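A197 (Sulfolobus turreted icosahedral virus, PDB 2C0N) is a viral enzyme with the GT-A fold, probably a glycosyltransferase that transfers a sugar from a nucleotide-sugar donor to an acceptor. Local coordinates at residues V39-A44 with L57-E62; G81-C86 with K159-A164; Y90-R95 with H172-R177. All blocks are in the same frame, centred on the assembly; numbering follows the deposited sequence.

Contact 1: residues V39-A44 with L57-E62; sequences VQREIA and LAFLDE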
loop_
_atom_site.group_PDB
_atom_site.type_symbol
_atom_site.label_atom_id
_atom_site.label_comp_id
_atom_site.label_asym_id
_atom_site.label_seq_id
_atom_site.Cartn_x
_atom_site.Cartn_y
_atom_site.Cartn_z
ATOM N N VAL A 39 -0.002 -16.843 -13.328
ATOM C CA VAL A 39 -0.651 -17.562 -12.243
ATOM C C VAL A 39 -1.474 -16.590 -11.417
ATOM O O VAL A 39 -2.594 -16.893 -11.010
ATOM C CB VAL A 39 0.381 -18.250 -11.327
ATOM C CG1 VAL A 39 -0.321 -18.931 -10.157
ATOM C CG2 VAL A 39 1.255 -19.246 -12.116
ATOM N N GLN A 40 -0.943 -15.402 -11.164
ATOM C CA GLN A 40 -1.739 -14.380 -10.449
ATOM C C GLN A 40 -2.983 -13.987 -11.227
ATOM O O GLN A 40 -4.056 -13.803 -10.649
ATOM C CB GLN A 40 -0.898 -13.129 -10.177
ATOM C CG GLN A 40 0.305 -13.358 -9.298
ATOM C CD GLN A 40 1.185 -12.135 -9.218
ATOM O OE1 GLN A 40 1.731 -11.696 -10.214
ATOM N NE2 GLN A 40 1.335 -11.592 -8.023
ATOM N N ARG A 41 -2.876 -13.843 -12.544
ATOM C CA ARG A 41 -4.045 -13.471 -13.337
ATOM C C ARG A 41 -5.105 -14.563 -13.360
ATOM O O ARG A 41 -6.295 -14.285 -13.353
ATOM C CB ARG A 41 -3.660 -13.078 -14.760
ATOM C CG ARG A 41 -2.709 -11.943 -14.830
ATOM C CD ARG A 41 -2.693 -11.331 -16.185
ATOM N NE ARG A 41 -1.573 -10.415 -16.369
ATOM C CZ ARG A 41 -1.516 -9.193 -15.871
ATOM N NH1 ARG A 41 -2.497 -8.734 -15.119
ATOM N NH2 ARG A 41 -0.457 -8.425 -16.101
ATOM N N GLU A 42 -4.693 -15.815 -13.356
ATOM C CA GLU A 42 -5.666 -16.894 -13.269
ATOM C C GLU A 42 -6.377 -16.926 -11.924
ATOM O O GLU A 42 -7.554 -17.185 -11.856
ATOM C CB GLU A 42 -4.995 -18.235 -13.515
ATOM C CG GLU A 42 -5.963 -19.330 -13.910
ATOM C CD GLU A 42 -6.490 -19.125 -15.286
ATOM O OE1 GLU A 42 -5.682 -19.016 -16.215
ATOM O OE2 GLU A 42 -7.711 -19.006 -15.437
ATOM N N ILE A 43 -5.637 -16.747 -10.835
ATOM C CA ILE A 43 -6.226 -16.638 -9.506
ATOM C C ILE A 43 -7.246 -15.510 -9.494
ATOM O O ILE A 43 -8.360 -15.673 -8.993
ATOM C CB ILE A 43 -5.125 -16.363 -8.463
ATOM C CG1 ILE A 43 -4.294 -17.622 -8.244
ATOM C CG2 ILE A 43 -5.711 -15.870 -7.108
ATOM C CD1 ILE A 43 -3.023 -17.383 -7.518
ATOM N N ALA A 44 -6.868 -14.364 -10.060
ATOM C CA ALA A 44 -7.777 -13.199 -10.151
ATOM C C ALA A 44 -9.090 -13.574 -10.833
ATOM O O ALA A 44 -10.145 -13.306 -10.280
ATOM C CB ALA A 44 -7.136 -12.080 -10.890
ATOM N N LEU A 57 -13.901 -6.917 -14.282
ATOM C CA LEU A 57 -12.588 -7.228 -13.726
ATOM C C LEU A 57 -11.639 -6.241 -14.366
ATOM O O LEU A 57 -11.471 -6.261 -15.594
ATOM C CB LEU A 57 -12.185 -8.652 -14.098
ATOM C CG LEU A 57 -11.036 -9.305 -13.304
ATOM C CD1 LEU A 57 -10.918 -10.761 -13.641
ATOM C CD2 LEU A 57 -9.745 -8.642 -13.611
ATOM N N ALA A 58 -11.024 -5.396 -13.542
ATOM C CA ALA A 58 -10.001 -4.471 -14.019
ATOM C C ALA A 58 -8.654 -4.996 -13.571
ATOM O O ALA A 58 -8.445 -5.177 -12.362
ATOM C CB ALA A 58 -10.231 -3.102 -13.460
ATOM N N PHE A 59 -7.752 -5.286 -14.522
ATOM C CA PHE A 59 -6.333 -5.546 -14.180
ATOM C C PHE A 59 -5.555 -4.238 -14.218
ATOM O O PHE A 59 -5.662 -3.475 -15.204
ATOM C CB PHE A 59 -5.712 -6.485 -15.206
ATOM C CG PHE A 59 -6.032 -7.921 -14.981
ATOM C CD1 PHE A 59 -5.731 -8.527 -13.786
ATOM C CD2 PHE A 59 -6.576 -8.680 -15.996
ATOM C CE1 PHE A 59 -5.969 -9.881 -13.583
ATOM C CE2 PHE A 59 -6.837 -10.039 -15.773
ATOM C CZ PHE A 59 -6.534 -10.611 -14.582
ATOM N N LEU A 60 -4.795 -3.999 -13.158
ATOM C CA LEU A 60 -3.935 -2.852 -13.007
ATOM C C LEU A 60 -2.632 -3.321 -12.440
ATOM O O LEU A 60 -2.614 -3.849 -11.332
ATOM C CB LEU A 60 -4.582 -1.804 -12.083
ATOM C CG LEU A 60 -3.901 -0.434 -11.963
ATOM C CD1 LEU A 60 -3.884 0.268 -13.272
ATOM C CD2 LEU A 60 -4.647 0.398 -10.931
ATOM N N ASP A 61 -1.550 -3.201 -13.237
ATOM C CA ASP A 61 -0.220 -3.597 -12.782
ATOM C C ASP A 61 0.144 -2.667 -11.644
ATOM O O ASP A 61 -0.281 -1.507 -11.608
ATOM C CB ASP A 61 0.806 -3.493 -13.898
ATOM C CG ASP A 61 0.765 -4.670 -14.857
ATOM O OD1 ASP A 61 0.118 -5.709 -14.572
ATOM O OD2 ASP A 61 1.411 -4.533 -15.898
ATOM N N GLU A 62 0.890 -3.191 -10.682
ATOM C CA GLU A 62 1.251 -2.416 -9.493
ATOM C C GLU A 62 2.121 -1.177 -9.815
ATOM O O GLU A 62 2.257 -0.273 -8.997
ATOM C CB GLU A 62 1.928 -3.324 -8.486
ATOM C CG GLU A 62 2.389 -2.656 -7.196
ATOM C CD GLU A 62 3.773 -2.031 -7.285
ATOM O OE1 GLU A 62 4.563 -2.465 -8.163
ATOM O OE2 GLU A 62 4.080 -1.094 -6.501
HETATM O O HOH W 1 -2.561 -6.231 -14.240
#
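R41 reaches from helix 37-50 toward the C-terminal end of strand 56-60, and its contacts change in kind along its length. Its CB lies 3.8 Å from F59 CZ, so the aliphatic base already rests against the far rim of the phenyl ring. With CG beside the backbone N (chi1 -59°) and the chain extended from CG to NE, the guanidinium is carried across one face of F59. NE turns out of the contact to a salt bridge with E150. CZ lies 4.9 Å from the centroid of the F59 ring, close to the ring normal, a cation-pi geometry in which the guanidinium stands nearly upright (planes 78° apart) and lowers NH1 to 3.5 Å from F59 CD1. NH2 donates a nearly straight hydrogen bond (164°), part of a salt bridge, to the syn lone pair of D61 OD1, 3.2 Å away. Water 1 bridges the same two groups, accepting from R41 NH1 and donating to D61 OD1. L57 CD2 sits over the centre of the opposite face of F59, and A44 CB meets F59 CE1 at 3.7 Å. Helix 37-50 is the connection of a beta-alpha-beta crossover from strand 28-31 to strand 56-60, as in the Rossmann-like half of a GT-A fold. D61 and E62 begin an Asp-Glu-Asp sequence, which has the form of the DXD motif of such enzymes and may be it.

Contact 2: residues G81-C86 with K159-A164; sequences GYDVVC and KPRTYA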
loop_
_atom_site.group_PDB
_atom_site.type_symbol
_atom_site.label_atom_id
_atom_site.label_comp_id
_atom_site.label_asym_id
_atom_site.label_seq_id
_atom_site.Cartn_x
_atom_site.Cartn_y
_atom_site.Cartn_z
ATOM N N GLY A 81 -20.985 -3.397 -26.863
ATOM C CA GLY A 81 -20.684 -4.778 -27.194
ATOM C C GLY A 81 -19.229 -5.112 -27.213
ATOM O O GLY A 81 -18.858 -6.203 -27.631
ATOM N N TYR A 82 -18.392 -4.207 -26.724
ATOM C CA TYR A 82 -16.999 -4.590 -26.498
ATOM C C TYR A 82 -16.842 -5.528 -25.304
ATOM O O TYR A 82 -17.601 -5.459 -24.330
ATOM C CB TYR A 82 -16.110 -3.350 -26.396
ATOM C CG TYR A 82 -16.001 -2.690 -27.721
ATOM C CD1 TYR A 82 -15.122 -3.174 -28.687
ATOM C CD2 TYR A 82 -16.808 -1.623 -28.046
ATOM C CE1 TYR A 82 -15.039 -2.588 -29.943
ATOM C CE2 TYR A 82 -16.734 -1.013 -29.293
ATOM C CZ TYR A 82 -15.844 -1.507 -30.241
ATOM O OH TYR A 82 -15.804 -0.926 -31.477
ATOM N N ASP A 83 -15.831 -6.396 -25.379
ATOM C CA ASP A 83 -15.507 -7.282 -24.272
ATOM C C ASP A 83 -14.428 -6.732 -23.350
ATOM O O ASP A 83 -14.380 -7.048 -22.151
ATOM C CB ASP A 83 -15.083 -8.654 -24.825
ATOM C CG ASP A 83 -16.124 -9.291 -25.682
ATOM O OD1 ASP A 83 -17.246 -9.425 -25.180
ATOM O OD2 ASP A 83 -15.834 -9.665 -26.856
ATOM N N VAL A 84 -13.512 -5.966 -23.908
ATOM C CA VAL A 84 -12.327 -5.516 -23.176
ATOM C C VAL A 84 -12.090 -4.074 -23.572
ATOM O O VAL A 84 -12.185 -3.727 -24.762
ATOM C CB VAL A 84 -11.097 -6.326 -23.568
ATOM C CG1 VAL A 84 -9.813 -5.742 -22.957
ATOM C CG2 VAL A 84 -11.290 -7.793 -23.186
ATOM N N VAL A 85 -11.827 -3.246 -22.577
ATOM C CA VAL A 85 -11.504 -1.842 -22.795
ATOM C C VAL A 85 -10.087 -1.593 -22.224
ATOM O O VAL A 85 -9.823 -1.910 -21.065
ATOM C CB VAL A 85 -12.541 -0.942 -22.143
ATOM C CG1 VAL A 85 -12.165 0.487 -22.301
ATOM C CG2 VAL A 85 -13.923 -1.192 -22.769
ATOM N N CYS A 86 -9.207 -1.053 -23.066
ATOM C CA CYS A 86 -7.764 -0.900 -22.757
ATOM C C CYS A 86 -7.430 0.556 -22.493
ATOM O O CYS A 86 -7.907 1.421 -23.189
ATOM C CB CYS A 86 -6.922 -1.312 -23.939
ATOM S SG CYS A 86 -7.264 -2.973 -24.481
ATOM N N LYS A 159 -9.688 -13.821 -28.386
ATOM C CA LYS A 159 -10.192 -12.863 -29.394
ATOM C C LYS A 159 -11.370 -11.994 -28.899
ATOM O O LYS A 159 -12.415 -11.901 -29.548
ATOM C CB LYS A 159 -10.536 -13.573 -30.720
ATOM C CG LYS A 159 -9.370 -14.424 -31.256
ATOM C CD LYS A 159 -9.737 -15.312 -32.412
ATOM C CE LYS A 159 -9.600 -14.610 -33.770
ATOM N NZ LYS A 159 -10.021 -15.538 -34.887
ATOM N N PRO A 160 -11.191 -11.341 -27.752
ATOM C CA PRO A 160 -12.213 -10.423 -27.275
ATOM C C PRO A 160 -12.378 -9.238 -28.225
ATOM O O PRO A 160 -11.417 -8.815 -28.888
ATOM C CB PRO A 160 -11.652 -9.956 -25.918
ATOM C CG PRO A 160 -10.194 -10.193 -26.029
ATOM C CD PRO A 160 -10.039 -11.410 -26.826
ATOM N N ARG A 161 -13.586 -8.725 -28.323
ATOM C CA ARG A 161 -13.780 -7.468 -29.036
ATOM C C ARG A 161 -13.240 -6.379 -28.111
ATOM O O ARG A 161 -13.723 -6.202 -26.993
ATOM C CB ARG A 161 -15.239 -7.322 -29.417
ATOM C CG ARG A 161 -15.577 -8.420 -30.463
ATOM C CD ARG A 161 -16.832 -8.292 -31.169
ATOM N NE ARG A 161 -17.972 -8.050 -30.288
ATOM C CZ ARG A 161 -19.204 -8.513 -30.489
ATOM N NH1 ARG A 161 -19.489 -9.303 -31.523
ATOM N NH2 ARG A 161 -20.151 -8.194 -29.623
ATOM N N THR A 162 -12.180 -5.717 -28.580
ATOM C CA THR A 162 -11.313 -4.884 -27.761
ATOM C C THR A 162 -11.227 -3.425 -28.282
ATOM O O THR A 162 -11.034 -3.192 -29.466
ATOM C CB THR A 162 -9.896 -5.485 -27.637
ATOM O OG1 THR A 162 -9.992 -6.852 -27.211
ATOM C CG2 THR A 162 -9.044 -4.702 -26.607
ATOM N N TYR A 163 -11.391 -2.464 -27.369
ATOM C CA TYR A 163 -11.357 -1.020 -27.702
ATOM C C TYR A 163 -10.375 -0.320 -26.780
ATOM O O TYR A 163 -10.370 -0.589 -25.568
ATOM C CB TYR A 163 -12.730 -0.406 -27.487
ATOM C CG TYR A 163 -12.919 0.860 -28.241
ATOM C CD1 TYR A 163 -12.651 2.086 -27.658
ATOM C CD2 TYR A 163 -13.368 0.842 -29.560
ATOM C CE1 TYR A 163 -12.802 3.257 -28.355
ATOM C CE2 TYR A 163 -13.537 2.035 -30.275
ATOM C CZ TYR A 163 -13.246 3.235 -29.645
ATOM O OH TYR A 163 -13.382 4.430 -30.303
ATOM N N ALA A 164 -9.554 0.553 -27.358
ATOM C CA ALA A 164 -8.613 1.404 -26.608
ATOM C C ALA A 164 -9.211 2.816 -26.515
ATOM O O ALA A 164 -9.635 3.388 -27.517
ATOM C CB ALA A 164 -7.267 1.437 -27.290
#
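Main-chain hydrogen bonds set the register of two neighbouring parallel strands, 84-88 and 162-173. Y163 uses both its backbone polar groups across the seam: its N donates to V84 O at 3.0 Å, and its O accepts from C86 N at 2.8 Å. Just before the strands pair, R161 O accepts twice, from D83 N (2.7 Å) and from V84 N, both lying in the plane of its carbonyl group.

Bonds from side chain to main chain lock this entrance. R161 N donates to the anti lone pair of D83 OD2 over 2.8 Å, nearly straight at 165°. The R161 chain bends at chi3 (-49°), bringing NH2 within 3.1 Å of G81 O, where the carbonyl oxygen lies in the guanidinium plane and is met on a lone pair; NE adds a weak bond. G81 itself ends helix 71-80 in a Schellman motif.

Aromatic contact lies on the Y163 side of the sheet. Y163 CB stands over the centre of the Y82 ring, a CH-pi contact of 3.9 Å to its centroid, while the two rings meet obliquely with planes 59° apart. K77 adds a cation-pi contact to Y163.

Apolar packing occupies the other face. V84 CG2 touches P160 CB at 3.5 Å, T162 CG2 meets C86 SG, and F155 of helix 150-158 covers V84, P160 and T162.

D83 OD2 lies near the R161 guanidinium but well out of its plane, and no guanidinium N-H points at it. Attraction between these charges is therefore probably diffuse; each directional bond has a main-chain group on at least one side.

Contact 3: residues Y90-R95 with H172-R177; sequences YLKTLR and HFIDER
A type I beta turn, L91 to L94, closed by the bond from L94 N to L91 O, sets K92 against the end of strand 162-173. The lysine crosses the H172 imidazole obliquely: CG lies 3.7 Å from H172 CD2, and CE stands over one face, 3.9 Å from the H172 ring centroid and 22° off the normal, a CH-pi contact. A bend at chi3 (-68°) directs the chain across the ring toward the next residue, where K92 NZ donates to F173 O at 2.8 Å, in the carbonyl plane. The same ammonium forms a salt bridge with D63, so two acceptors fix its position. I174 runs past K92 in the reverse sense, its CG1 meeting K92 CD at 3.9 Å.

H172 is placed by CG lying anti to its backbone N (chi1 -158°), and Y89 packs edge-to-face with its ring. Beyond the strand, D175 OD1 accepts from R177 N in an Asx turn, while R177 NH1 donates to M10 O of the second subunit. At the imidazole edge Y90 O lies in the ring plane, 2.9 Å from H172 CD2; this buried carbonyl has no hydrogen-bonding partner in the model.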
loop_
_atom_site.group_PDB
_atom_site.type_symbol
_atom_site.label_atom_id
_atom_site.label_comp_id
_atom_site.label_asym_id
_atom_site.label_seq_id
_atom_site.Cartn_x
_atom_site.Cartn_y
_atom_site.Cartn_z
ATOM N N TYR A 90 2.859 4.251 -21.354
ATOM C CA TYR A 90 4.062 3.996 -22.135
ATOM C C TYR A 90 4.851 2.859 -21.515
ATOM O O TYR A 90 5.147 2.869 -20.314
ATOM C CB TYR A 90 4.959 5.237 -22.234
ATOM C CG TYR A 90 5.702 5.223 -23.532
ATOM C CD1 TYR A 90 5.075 5.673 -24.679
ATOM C CD2 TYR A 90 7.013 4.700 -23.642
ATOM C CE1 TYR A 90 5.696 5.625 -25.911
ATOM C CE2 TYR A 90 7.658 4.656 -24.911
ATOM C CZ TYR A 90 6.979 5.141 -26.026
ATOM O OH TYR A 90 7.528 5.153 -27.297
ATOM N N LEU A 91 5.239 1.912 -22.351
ATOM C CA LEU A 91 5.943 0.717 -21.883
ATOM C C LEU A 91 7.354 1.033 -21.404
ATOM O O LEU A 91 8.083 1.850 -22.006
ATOM C CB LEU A 91 5.957 -0.349 -22.986
ATOM C CG LEU A 91 4.603 -0.892 -23.496
ATOM C CD1 LEU A 91 4.743 -1.769 -24.717
ATOM C CD2 LEU A 91 3.881 -1.678 -22.405
ATOM N N LYS A 92 7.756 0.339 -20.328
ATOM C CA LYS A 92 9.111 0.443 -19.770
ATOM C C LYS A 92 10.133 -0.296 -20.621
ATOM O O LYS A 92 11.344 -0.156 -20.404
ATOM C CB LYS A 92 9.167 -0.066 -18.313
ATOM C CG LYS A 92 8.769 0.993 -17.285
ATOM C CD LYS A 92 8.987 0.612 -15.861
ATOM C CE LYS A 92 8.121 -0.463 -15.363
ATOM N NZ LYS A 92 8.303 -0.647 -13.903
ATOM N N THR A 93 9.648 -1.107 -21.564
ATOM C CA THR A 93 10.469 -1.664 -22.630
ATOM C C THR A 93 10.862 -0.608 -23.675
ATOM O O THR A 93 11.685 -0.874 -24.557
ATOM C CB THR A 93 9.746 -2.806 -23.356
ATOM O OG1 THR A 93 8.532 -2.320 -23.960
ATOM C CG2 THR A 93 9.482 -3.966 -22.395
ATOM N N LEU A 94 10.220 0.556 -23.580
ATOM C CA LEU A 94 10.386 1.686 -24.478
ATOM C C LEU A 94 9.942 1.407 -25.911
ATOM O O LEU A 94 10.357 2.107 -26.836
ATOM C CB LEU A 94 11.820 2.195 -24.453
ATOM C CG LEU A 94 12.358 2.419 -23.035
ATOM C CD1 LEU A 94 13.785 2.907 -23.101
ATOM C CD2 LEU A 94 11.515 3.402 -22.283
ATOM N N ARG A 95 9.100 0.396 -26.070
ATOM C CA ARG A 95 8.746 -0.087 -27.406
ATOM C C ARG A 95 7.514 0.651 -27.964
ATOM O O ARG A 95 7.238 0.608 -29.164
ATOM C CB ARG A 95 8.534 -1.605 -27.372
ATOM C CG ARG A 95 9.817 -2.410 -27.159
ATOM C CD ARG A 95 9.607 -3.903 -27.350
ATOM N NE ARG A 95 10.786 -4.759 -27.066
ATOM C CZ ARG A 95 11.040 -5.920 -27.687
ATOM N NH1 ARG A 95 10.239 -6.362 -28.652
ATOM N NH2 ARG A 95 12.128 -6.642 -27.386
ATOM N N HIS A 172 3.518 5.123 -15.732
ATOM C CA HIS A 172 4.149 3.822 -15.618
ATOM C C HIS A 172 5.414 4.046 -14.810
ATOM O O HIS A 172 6.387 4.569 -15.303
ATOM C CB HIS A 172 4.463 3.257 -17.023
ATOM C CG HIS A 172 4.632 1.777 -17.073
ATOM N ND1 HIS A 172 4.309 0.938 -16.024
ATOM C CD2 HIS A 172 5.102 0.982 -18.060
ATOM C CE1 HIS A 172 4.600 -0.308 -16.365
ATOM N NE2 HIS A 172 5.052 -0.311 -17.606
ATOM N N PHE A 173 5.340 3.711 -13.541
ATOM C CA PHE A 173 6.417 3.971 -12.619
ATOM C C PHE A 173 7.587 3.057 -12.792
ATOM O O PHE A 173 7.429 1.853 -13.014
ATOM C CB PHE A 173 5.882 3.906 -11.178
ATOM C CG PHE A 173 5.249 5.160 -10.762
ATOM C CD1 PHE A 173 3.928 5.457 -11.109
ATOM C CD2 PHE A 173 5.990 6.118 -10.116
ATOM C CE1 PHE A 173 3.354 6.685 -10.773
ATOM C CE2 PHE A 173 5.432 7.361 -9.788
ATOM C CZ PHE A 173 4.086 7.649 -10.125
ATOM N N ILE A 174 8.780 3.652 -12.712
ATOM C CA ILE A 174 10.035 2.953 -12.859
ATOM C C ILE A 174 10.562 2.583 -11.482
ATOM O O ILE A 174 10.856 1.429 -11.206
ATOM C CB ILE A 174 11.060 3.775 -13.661
ATOM C CG1 ILE A 174 10.497 4.133 -15.047
ATOM C CG2 ILE A 174 12.335 3.007 -13.861
ATOM C CD1 ILE A 174 11.229 5.332 -15.702
ATOM N N ASP A 175 10.661 3.566 -10.611
ATOM C CA ASP A 175 10.900 3.296 -9.212
ATOM C C ASP A 175 9.695 3.796 -8.442
ATOM O O ASP A 175 8.611 3.897 -9.008
ATOM C CB ASP A 175 12.280 3.824 -8.759
ATOM C CG ASP A 175 12.386 5.327 -8.743
ATOM O OD1 ASP A 175 11.370 5.964 -8.995
ATOM O OD2 ASP A 175 13.487 5.888 -8.443
ATOM N N GLU A 176 9.856 4.076 -7.153
ATOM C CA GLU A 176 8.731 4.497 -6.341
ATOM C C GLU A 176 8.260 5.907 -6.652
ATOM O O GLU A 176 7.157 6.271 -6.244
ATOM C CB GLU A 176 9.098 4.396 -4.872
ATOM C CG GLU A 176 9.413 3.006 -4.436
ATOM C CD GLU A 176 10.847 2.546 -4.656
ATOM O OE1 GLU A 176 11.679 3.226 -5.282
ATOM O OE2 GLU A 176 11.151 1.459 -4.145
ATOM N N ARG A 177 9.080 6.686 -7.371
ATOM C CA ARG A 177 8.835 8.125 -7.556
ATOM C C ARG A 177 8.851 8.601 -9.009
ATOM O O ARG A 177 8.135 9.571 -9.352
ATOM C CB ARG A 177 9.905 8.939 -6.790
ATOM C CG ARG A 177 9.815 8.838 -5.308
ATOM C CD ARG A 177 11.167 9.209 -4.576
ATOM N NE ARG A 177 12.105 8.189 -4.927
ATOM C CZ ARG A 177 12.237 7.022 -4.344
ATOM N NH1 ARG A 177 11.568 6.685 -3.214
ATOM N NH2 ARG A 177 13.099 6.171 -4.873
#

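How the contacts relate
All three contacts reach one mixed sheet. Contacts 2 and 3 share strand 162-173, pairing it with 84-88 near its start and meeting the loop after 84-88 at its end; their centres lie about 24 Å apart. Contact 1 belongs to the crossover half, its centre about 17 Å from that of contact 2 and 19 Å from that of contact 3. Yet nearest atoms of contacts 1 and 3 are about 5 Å apart, and the D61-E62-D63 sequence joins them: D61 binds R41 and D63 binds K92. If this is the DXD site, the two basic residues could help position its carboxylates. The modelled nickel lies elsewhere, on H198 and H200 of the C-terminal polyhistidine run, evidently a tag.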